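Local coordinates for rhophilin-2 (Homo sapiens, PDB 2VSV), which binds GTP-bound Rho and may act in a Rho pathway to limit stress-fibre formation, the piece described here being its PDZ domain, at residues Asp66-Ile71 with Ile96-Val101. Residues are numbered along the deposited sequence; the frame is centred on the assembly and turned at random.
Sequences DYIVSI and IEMKVV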
# COMPACT_ATOMS: atom_id res chain seq x y z
N ASP B 66 -5.00 -4.38 -0.82
CA ASP B 66 -5.92 -3.83 -1.86
C ASP B 66 -7.35 -3.64 -1.35
O ASP B 66 -7.87 -4.46 -0.56
CB ASP B 66 -5.94 -4.69 -3.11
CG ASP B 66 -4.65 -4.60 -3.89
OD1 ASP B 66 -3.80 -3.76 -3.52
OD2 ASP B 66 -4.48 -5.37 -4.84
N TYR B 67 -7.98 -2.55 -1.77
CA TYR B 67 -9.35 -2.29 -1.41
C TYR B 67 -10.27 -2.72 -2.55
O TYR B 67 -9.98 -2.41 -3.70
CB TYR B 67 -9.57 -0.79 -1.14
CG TYR B 67 -8.67 -0.24 -0.06
CD1 TYR B 67 -9.05 -0.30 1.27
CD2 TYR B 67 -7.40 0.27 -0.38
CE1 TYR B 67 -8.22 0.18 2.26
CE2 TYR B 67 -6.57 0.75 0.62
CZ TYR B 67 -6.99 0.71 1.93
OH TYR B 67 -6.17 1.18 2.92
N ILE B 68 -11.35 -3.41 -2.22
CA ILE B 68 -12.31 -3.90 -3.24
C ILE B 68 -13.33 -2.82 -3.45
O ILE B 68 -14.03 -2.42 -2.50
CB ILE B 68 -12.99 -5.24 -2.81
CG1 ILE B 68 -11.91 -6.31 -2.52
CG2 ILE B 68 -13.96 -5.72 -3.96
CD1 ILE B 68 -12.33 -7.40 -1.61
N VAL B 69 -13.42 -2.30 -4.66
CA VAL B 69 -14.33 -1.15 -4.86
C VAL B 69 -15.58 -1.56 -5.63
O VAL B 69 -16.63 -0.91 -5.49
CB VAL B 69 -13.60 0.02 -5.52
CG1 VAL B 69 -12.67 0.67 -4.49
CG2 VAL B 69 -12.83 -0.48 -6.75
N SER B 70 -15.47 -2.64 -6.40
CA SER B 70 -16.61 -3.22 -7.12
C SER B 70 -16.43 -4.70 -7.44
O SER B 70 -15.30 -5.21 -7.51
CB SER B 70 -16.91 -2.41 -8.38
OG SER B 70 -15.83 -2.44 -9.27
N ILE B 71 -17.57 -5.39 -7.55
CA ILE B 71 -17.66 -6.77 -8.01
C ILE B 71 -18.61 -6.73 -9.18
O ILE B 71 -19.77 -6.32 -9.04
CB ILE B 71 -18.17 -7.73 -6.85
CG1 ILE B 71 -17.14 -7.78 -5.70
CG2 ILE B 71 -18.45 -9.16 -7.39
CD1 ILE B 71 -17.70 -8.39 -4.43
N ILE B 96 -15.30 -14.69 -11.31
CA ILE B 96 -15.50 -13.46 -10.54
C ILE B 96 -14.66 -12.35 -11.22
O ILE B 96 -13.51 -12.58 -11.64
CB ILE B 96 -15.05 -13.61 -9.08
CG1 ILE B 96 -15.75 -14.81 -8.43
CG2 ILE B 96 -15.36 -12.34 -8.30
CD1 ILE B 96 -15.31 -15.08 -6.97
N GLU B 97 -15.27 -11.18 -11.37
CA GLU B 97 -14.57 -9.96 -11.73
C GLU B 97 -14.78 -9.02 -10.55
O GLU B 97 -15.91 -8.84 -10.11
CB GLU B 97 -15.09 -9.36 -13.04
CG GLU B 97 -14.25 -8.18 -13.59
CD GLU B 97 -14.57 -6.81 -12.93
OE1 GLU B 97 -15.56 -6.71 -12.15
OE2 GLU B 97 -13.85 -5.83 -13.22
N MET B 98 -13.68 -8.52 -9.98
CA MET B 98 -13.74 -7.41 -9.04
C MET B 98 -12.73 -6.35 -9.49
O MET B 98 -11.78 -6.64 -10.26
CB MET B 98 -13.48 -7.88 -7.62
CG MET B 98 -12.14 -8.37 -7.36
SD MET B 98 -12.09 -8.93 -5.65
CE MET B 98 -10.35 -9.33 -5.51
N LYS B 99 -12.99 -5.12 -9.06
CA LYS B 99 -12.02 -4.06 -9.20
C LYS B 99 -11.46 -3.68 -7.84
O LYS B 99 -12.19 -3.53 -6.86
CB LYS B 99 -12.63 -2.84 -9.90
CG LYS B 99 -12.87 -3.10 -11.39
CD LYS B 99 -13.50 -1.93 -12.09
CE LYS B 99 -13.76 -2.24 -13.57
NZ LYS B 99 -14.78 -3.33 -13.76
N VAL B 100 -10.15 -3.53 -7.82
CA VAL B 100 -9.42 -3.18 -6.63
C VAL B 100 -8.56 -1.94 -6.85
O VAL B 100 -8.18 -1.60 -7.99
CB VAL B 100 -8.51 -4.33 -6.16
CG1 VAL B 100 -9.34 -5.53 -5.67
CG2 VAL B 100 -7.52 -4.72 -7.25
N VAL B 101 -8.26 -1.26 -5.75
CA VAL B 101 -7.29 -0.19 -5.76
C VAL B 101 -6.26 -0.48 -4.68
O VAL B 101 -6.59 -1.00 -3.62
CB VAL B 101 -7.93 1.20 -5.55
CG1 VAL B 101 -8.79 1.53 -6.71
CG2 VAL B 101 -8.73 1.27 -4.24
O HOH W 1 -15.90 -4.44 -11.20
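At a classic beta bulge, strand 67-71 sets two residues, Val69 and Ser70, against the single Lys99 of antiparallel strand 96-101. Lys99 O receives a nearly straight bond from Val69 N (2.8 Å, 171° at the hydrogen) and a weak one from Ser70 N, while Lys99 N returns a bond to Ser70 O. Beyond the bulge, Tyr67 and Val101 pair through both backbone N-H groups.

On the buried face the side chains are apolar. Ile68 lies obliquely across Met98, with its CG1 and CG2 each 4.1 Å from the sulfur SD; Met98, unbranched and extended beyond CG, lifts its sulfur off the sheet to the level of the Ile68 side chain. The CG1 atoms of Ile68 and Val100 also touch, and Ile71 CG1 packs against Met98 CB.

The other face mixes apolar and polar groups. Val101 CG2 rests against Tyr67 CB (3.8 Å) and meets Val69 CG1 with the two valines at about a right angle; short branched side chains suit this close packing beside the bulge. Val101 O lies at the Tyr67 ring edge, near its plane (3.6 Å from CD2), and the ring packs on Tyr67 of the second subunit. Ser70 OG (chi1 62°) sits 3.3 Å from Lys99 CB and donates to a water, which accepts from Lys99 NZ and donates to Glu97 OE1. Lys99 runs extended until its last torsion (chi4 66°), which turns NZ to its salt-bridge partner Glu97 OE2 (2.7 Å).

Both are inner strands of the PDZ sheet, 96-101 lying between 67-71 and 25-29. Their apolar face packs on elements that flank the peptide groove in PDZ domains: Ile68 on Leu40 and Met98 on Phe38 of strand 38-41, Ile71 on Leu87 and Leu88 of helix 81-89. Asp66, bonded to Ser102 and salt-bridged to Arg25, links to strand 25-29.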